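Local coordinates for protein salicylate carboxymethyltransferase (Clarkia breweri, PDB 1M6E) that transfers the methyl group of S-adenosyl-L-methionine to the free carboxylate of the plant hormone salicylic acid, giving the volatile ester methyl salicylate, at residues L7-N21 with R306-D318. Numbering follows the deposited sequence.
Sequences LHMKGGAGENSYAMN and RCMRAVAEPLLLD. With SAH (S-adenosyl-L-homocysteine), chain C; SAL (2-hydroxybenzoic acid), chain D.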
loop_
_atom_site.group_PDB
_atom_site.type_symbol
_atom_site.label_atom_id
_atom_site.label_comp_id
_atom_site.label_asym_id
_atom_site.label_seq_id
_atom_site.Cartn_x
_atom_site.Cartn_y
_atom_site.Cartn_z
ATOM N N LEU A 7 16.855 1.558 -2.963
ATOM C CA LEU A 7 17.615 0.394 -2.527
ATOM C C LEU A 7 17.242 -0.352 -1.240
ATOM O O LEU A 7 17.056 -1.572 -1.265
ATOM C CB LEU A 7 19.091 0.756 -2.471
ATOM C CG LEU A 7 20.086 -0.408 -2.427
ATOM C CD1 LEU A 7 21.475 0.148 -2.685
ATOM C CD2 LEU A 7 20.048 -1.145 -1.081
ATOM N N HIS A 8 17.129 0.326 -0.107
ATOM C CA HIS A 8 16.828 -0.471 1.059
ATOM C C HIS A 8 15.432 -0.560 1.626
ATOM O O HIS A 8 14.613 0.379 1.590
ATOM C CB HIS A 8 17.793 -0.154 2.198
ATOM C CG HIS A 8 17.351 0.960 3.094
ATOM N ND1 HIS A 8 17.875 1.139 4.357
ATOM C CD2 HIS A 8 16.447 1.950 2.913
ATOM C CE1 HIS A 8 17.307 2.191 4.919
ATOM N NE2 HIS A 8 16.437 2.700 4.065
ATOM N N MET A 9 15.218 -1.753 2.163
ATOM C CA MET A 9 14.003 -2.194 2.813
ATOM C C MET A 9 14.515 -3.395 3.609
ATOM O O MET A 9 15.698 -3.704 3.550
ATOM C CB MET A 9 12.962 -2.651 1.786
ATOM C CG MET A 9 13.260 -4.004 1.121
ATOM S SD MET A 9 14.248 -3.875 -0.366
ATOM C CE MET A 9 14.132 -5.582 -1.002
ATOM N N LYS A 10 13.631 -4.073 4.334
ATOM C CA LYS A 10 14.004 -5.226 5.152
ATOM C C LYS A 10 13.509 -6.415 4.384
ATOM O O LYS A 10 12.664 -6.232 3.520
ATOM C CB LYS A 10 13.292 -5.152 6.497
ATOM C CG LYS A 10 13.440 -3.824 7.218
ATOM C CD LYS A 10 14.629 -3.817 8.100
ATOM C CE LYS A 10 15.282 -2.493 8.052
ATOM N NZ LYS A 10 15.716 -2.433 6.657
ATOM N N GLY A 11 14.043 -7.612 4.660
ATOM C CA GLY A 11 13.619 -8.813 3.946
ATOM C C GLY A 11 12.109 -8.959 4.044
ATOM O O GLY A 11 11.562 -8.806 5.142
ATOM N N GLY A 12 11.449 -9.255 2.917
ATOM C CA GLY A 12 9.996 -9.408 2.836
ATOM C C GLY A 12 9.284 -10.555 3.539
ATOM O O GLY A 12 9.486 -11.724 3.232
ATOM N N ALA A 13 8.419 -10.174 4.478
ATOM C CA ALA A 13 7.628 -11.061 5.347
ATOM C C ALA A 13 7.139 -12.391 4.806
ATOM O O ALA A 13 7.116 -12.623 3.593
ATOM C CB ALA A 13 6.424 -10.285 5.953
ATOM N N GLY A 14 6.739 -13.234 5.761
ATOM C CA GLY A 14 6.255 -14.569 5.496
ATOM C C GLY A 14 7.308 -15.539 5.991
ATOM O O GLY A 14 7.171 -16.138 7.064
ATOM N N GLU A 15 8.368 -15.663 5.192
ATOM C CA GLU A 15 9.517 -16.536 5.444
ATOM C C GLU A 15 10.413 -16.051 6.576
ATOM O O GLU A 15 10.136 -15.034 7.244
ATOM C CB GLU A 15 10.358 -16.625 4.156
ATOM C CG GLU A 15 11.679 -17.422 4.241
ATOM C CD GLU A 15 12.663 -17.098 3.108
ATOM O OE1 GLU A 15 13.156 -15.941 3.035
ATOM O OE2 GLU A 15 12.941 -18.013 2.297
ATOM N N ASN A 16 11.510 -16.783 6.748
ATOM C CA ASN A 16 12.538 -16.492 7.740
ATOM C C ASN A 16 13.356 -15.299 7.289
ATOM O O ASN A 16 14.343 -15.431 6.559
ATOM C CB ASN A 16 13.428 -17.700 7.912
ATOM C CG ASN A 16 12.744 -18.938 7.455
ATOM O OD1 ASN A 16 11.518 -19.047 7.574
ATOM N ND2 ASN A 16 13.504 -19.881 6.915
ATOM N N SER A 17 12.864 -14.141 7.724
ATOM C CA SER A 17 13.410 -12.815 7.500
ATOM C C SER A 17 12.280 -11.835 7.705
ATOM O O SER A 17 11.148 -12.058 7.230
ATOM C CB SER A 17 14.039 -12.689 6.126
ATOM O OG SER A 17 15.281 -13.382 6.127
ATOM N N TYR A 18 12.647 -10.824 8.505
ATOM C CA TYR A 18 11.902 -9.658 9.012
ATOM C C TYR A 18 10.415 -9.803 9.145
ATOM O O TYR A 18 9.626 -9.338 8.296
ATOM C CB TYR A 18 12.208 -8.395 8.199
ATOM C CG TYR A 18 12.085 -7.184 9.100
ATOM C CD1 TYR A 18 13.210 -6.587 9.654
ATOM C CD2 TYR A 18 10.849 -6.763 9.560
ATOM C CE1 TYR A 18 13.103 -5.622 10.655
ATOM C CE2 TYR A 18 10.745 -5.807 10.558
ATOM C CZ TYR A 18 11.874 -5.256 11.098
ATOM O OH TYR A 18 11.772 -4.374 12.123
ATOM N N ALA A 19 10.029 -10.428 10.235
ATOM C CA ALA A 19 8.636 -10.753 10.528
ATOM C C ALA A 19 9.008 -11.888 11.427
ATOM O O ALA A 19 8.619 -11.956 12.596
ATOM C CB ALA A 19 7.901 -11.296 9.298
ATOM N N MET A 20 9.836 -12.759 10.877
ATOM C CA MET A 20 10.318 -13.875 11.639
ATOM C C MET A 20 11.653 -13.542 12.337
ATOM O O MET A 20 12.228 -14.388 12.998
ATOM C CB MET A 20 10.458 -15.080 10.705
ATOM C CG MET A 20 9.150 -15.495 10.044
ATOM S SD MET A 20 7.821 -15.617 11.249
ATOM C CE MET A 20 8.478 -16.891 12.373
ATOM N N ASN A 21 12.136 -12.308 12.207
ATOM C CA ASN A 21 13.422 -11.918 12.814
ATOM C C ASN A 21 13.489 -10.499 13.390
ATOM O O ASN A 21 14.541 -9.848 13.340
ATOM C CB ASN A 21 14.552 -12.087 11.791
ATOM C CG ASN A 21 14.725 -13.517 11.354
ATOM O OD1 ASN A 21 15.297 -14.323 12.064
ATOM N ND2 ASN A 21 14.211 -13.847 10.187
ATOM N N ARG A 306 20.406 -13.457 11.847
ATOM C CA ARG A 306 19.197 -13.485 11.003
ATOM C C ARG A 306 18.493 -12.124 11.057
ATOM O O ARG A 306 17.849 -11.705 10.090
ATOM C CB ARG A 306 18.230 -14.583 11.460
ATOM C CG ARG A 306 18.664 -15.992 11.123
ATOM C CD ARG A 306 17.965 -17.049 11.960
ATOM N NE ARG A 306 16.525 -17.095 11.714
ATOM C CZ ARG A 306 15.710 -18.060 12.142
ATOM N NH1 ARG A 306 16.191 -19.081 12.850
ATOM N NH2 ARG A 306 14.410 -18.011 11.848
ATOM N N CYS A 307 18.611 -11.452 12.199
ATOM C CA CYS A 307 18.036 -10.135 12.376
ATOM C C CYS A 307 18.858 -9.148 11.536
ATOM O O CYS A 307 18.327 -8.388 10.732
ATOM C CB CYS A 307 18.098 -9.731 13.838
ATOM S SG CYS A 307 17.829 -7.975 14.080
ATOM N N MET A 308 20.169 -9.159 11.726
ATOM C CA MET A 308 21.039 -8.270 10.978
ATOM C C MET A 308 21.082 -8.685 9.515
ATOM O O MET A 308 21.646 -7.974 8.681
ATOM C CB MET A 308 22.437 -8.268 11.599
ATOM C CG MET A 308 22.524 -7.373 12.814
ATOM S SD MET A 308 22.132 -5.659 12.351
ATOM C CE MET A 308 23.401 -5.323 11.061
ATOM N N ARG A 309 20.488 -9.835 9.208
ATOM C CA ARG A 309 20.436 -10.311 7.826
ATOM C C ARG A 309 19.161 -9.789 7.157
ATOM O O ARG A 309 19.189 -9.336 6.024
ATOM C CB ARG A 309 20.422 -11.833 7.741
ATOM C CG ARG A 309 20.355 -12.312 6.300
ATOM C CD ARG A 309 19.482 -13.542 6.110
ATOM N NE ARG A 309 19.651 -14.163 4.792
ATOM C CZ ARG A 309 20.731 -14.842 4.411
ATOM N NH1 ARG A 309 21.746 -14.989 5.250
ATOM N NH2 ARG A 309 20.799 -15.386 3.199
ATOM N N ALA A 310 18.044 -9.887 7.862
ATOM C CA ALA A 310 16.790 -9.389 7.359
ATOM C C ALA A 310 16.891 -7.863 7.294
ATOM O O ALA A 310 16.152 -7.205 6.575
ATOM C CB ALA A 310 15.717 -9.768 8.279
ATOM N N VAL A 311 17.841 -7.305 8.020
ATOM C CA VAL A 311 18.017 -5.858 8.071
ATOM C C VAL A 311 18.976 -5.315 6.997
ATOM O O VAL A 311 18.789 -4.200 6.503
ATOM C CB VAL A 311 18.532 -5.448 9.506
ATOM C CG1 VAL A 311 18.975 -4.012 9.544
ATOM C CG2 VAL A 311 17.447 -5.704 10.539
ATOM N N ALA A 312 19.976 -6.109 6.614
ATOM C CA ALA A 312 20.972 -5.634 5.656
ATOM C C ALA A 312 21.178 -6.481 4.422
ATOM O O ALA A 312 21.885 -6.085 3.513
ATOM C CB ALA A 312 22.324 -5.449 6.375
ATOM N N GLU A 313 20.584 -7.655 4.371
ATOM C CA GLU A 313 20.785 -8.489 3.196
ATOM C C GLU A 313 20.592 -7.711 1.895
ATOM O O GLU A 313 21.319 -7.954 0.934
ATOM C CB GLU A 313 19.849 -9.695 3.209
ATOM C CG GLU A 313 20.268 -10.814 2.278
ATOM C CD GLU A 313 19.100 -11.394 1.497
ATOM O OE1 GLU A 313 19.286 -12.437 0.841
ATOM O OE2 GLU A 313 17.991 -10.808 1.522
ATOM N N PRO A 314 19.605 -6.780 1.842
ATOM C CA PRO A 314 19.374 -6.003 0.621
ATOM C C PRO A 314 20.471 -4.971 0.285
ATOM O O PRO A 314 20.840 -4.801 -0.873
ATOM C CB PRO A 314 18.017 -5.356 0.882
ATOM C CG PRO A 314 17.360 -6.276 1.781
ATOM C CD PRO A 314 18.450 -6.620 2.743
ATOM N N LEU A 315 20.976 -4.274 1.292
ATOM C CA LEU A 315 22.037 -3.292 1.078
ATOM C C LEU A 315 23.238 -4.010 0.480
ATOM O O LEU A 315 23.885 -3.514 -0.442
ATOM C CB LEU A 315 22.454 -2.663 2.405
ATOM C CG LEU A 315 21.414 -1.804 3.108
ATOM C CD1 LEU A 315 21.859 -1.547 4.516
ATOM C CD2 LEU A 315 21.238 -0.495 2.353
ATOM N N LEU A 316 23.527 -5.185 1.024
ATOM C CA LEU A 316 24.643 -5.996 0.562
ATOM C C LEU A 316 24.395 -6.608 -0.805
ATOM O O LEU A 316 25.158 -6.381 -1.745
ATOM C CB LEU A 316 24.901 -7.132 1.533
ATOM C CG LEU A 316 25.375 -6.714 2.900
ATOM C CD1 LEU A 316 25.286 -7.943 3.799
ATOM C CD2 LEU A 316 26.783 -6.146 2.805
ATOM N N LEU A 317 23.343 -7.421 -0.883
ATOM C CA LEU A 317 22.956 -8.091 -2.115
ATOM C C LEU A 317 22.977 -7.101 -3.274
ATOM O O LEU A 317 23.256 -7.458 -4.409
ATOM C CB LEU A 317 21.551 -8.691 -1.966
ATOM C CG LEU A 317 20.938 -9.238 -3.254
ATOM C CD1 LEU A 317 21.827 -10.305 -3.746
ATOM C CD2 LEU A 317 19.541 -9.773 -3.040
ATOM N N ASP A 318 22.677 -5.847 -2.986
ATOM C CA ASP A 318 22.683 -4.846 -4.032
ATOM C C ASP A 318 24.060 -4.246 -4.263
ATOM O O ASP A 318 24.287 -3.630 -5.288
ATOM C CB ASP A 318 21.685 -3.729 -3.712
ATOM C CG ASP A 318 21.594 -2.676 -4.824
ATOM O OD1 ASP A 318 22.258 -1.615 -4.702
ATOM O OD2 ASP A 318 20.860 -2.923 -5.821
HETATM N N SAH C . 9.321 0.164 13.025
HETATM C CA SAH C . 9.619 -1.341 13.070
HETATM C CB SAH C . 10.793 -1.776 12.171
HETATM C CG SAH C . 11.434 -0.723 11.370
HETATM S SD SAH C . 12.858 -1.170 10.316
HETATM C C SAH C . 10.018 -1.856 14.453
HETATM O O SAH C . 10.096 -1.054 15.431
HETATM O OXT SAH C . 10.251 -3.136 14.486
HETATM C "C5'" SAH C . 13.050 0.430 9.605
HETATM C "C4'" SAH C . 12.201 0.776 8.302
HETATM O "O4'" SAH C . 12.613 2.161 8.071
HETATM C "C3'" SAH C . 12.717 0.044 7.006
HETATM O "O3'" SAH C . 11.630 -0.884 6.430
HETATM C "C2'" SAH C . 12.977 1.109 6.037
HETATM O "O2'" SAH C . 12.650 0.966 4.696
HETATM C "C1'" SAH C . 12.414 2.393 6.819
HETATM N N9 SAH C . 13.052 3.603 6.352
HETATM C C8 SAH C . 14.384 3.927 6.207
HETATM N N7 SAH C . 14.590 5.116 5.721
HETATM C C5 SAH C . 13.314 5.596 5.542
HETATM C C6 SAH C . 12.817 6.821 5.042
HETATM N N6 SAH C . 13.653 7.773 4.629
HETATM N N1 SAH C . 11.448 7.048 4.974
HETATM C C2 SAH C . 10.604 6.054 5.400
HETATM N N3 SAH C . 10.981 4.840 5.890
HETATM C C4 SAH C . 12.356 4.677 5.933
HETATM C "C1'" SAL D . 17.585 -1.724 11.961
HETATM O "O1'" SAL D . 16.538 -2.257 12.362
HETATM O "O2'" SAL D . 17.483 -0.891 10.909
HETATM C C1 SAL D . 18.890 -2.044 12.667
HETATM C C2 SAL D . 20.194 -1.489 12.282
HETATM C C3 SAL D . 21.337 -1.867 13.023
HETATM C C4 SAL D . 21.301 -2.761 14.123
HETATM C C5 SAL D . 20.081 -3.324 14.536
HETATM C C6 SAL D . 18.818 -2.949 13.773
HETATM O O2 SAL D . 20.408 -0.616 11.250
#
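The backbone N-H of G11 reaches the carbonyl oxygen of A310, N to O 2.9 Å, lying in the carbonyl plane on a lone pair with an angle of 161° at the hydrogen. The CA-H of K10 leans on the same oxygen. That carbonyl lies where helix 303-320 kinks: P314 has no N-H to give, and the nitrogen of L315 makes no bond to the preceding turn. A second, weak bond runs from R306 NE to N21 OD1 (3.1 Å), the amide and guanidinium planes 67° apart.

Apolar contacts fill in along the helix. A310 CB sits at the edge of the Y18 ring, near its plane, and lies 3.8 Å from Y18 CB. P314 CB packs loosely on the sulfur SD of M9. Further on, L7 and L315 cross at about a right angle, their CD2 atoms 3.7 Å apart, and L315 CD2 also touches H8 CB.

The loop after helix 4-7 lies between helix 303-320 of this SABATH methyltransferase and the S-adenosyl-L-homocysteine held by the Rossmann-fold domain, and both ligands border the contact. In K10, chi1 (-51°) sets CG beside the backbone N and over one face of the Y18 ring, toward the rim and 3.7 Å above the plane; the bends beyond it bring CE to 3.6 Å from the SAH sulfur SD. The H8 ring has SAH N7 at its edge, in plane, and packs edge-to-face with W151. On the helix, V311 CG1 meets the salicylate carboxyl carbon C1' (3.6 Å), while M308 SD approaches ring carbon C4 of the same salicylate at 3.5 Å.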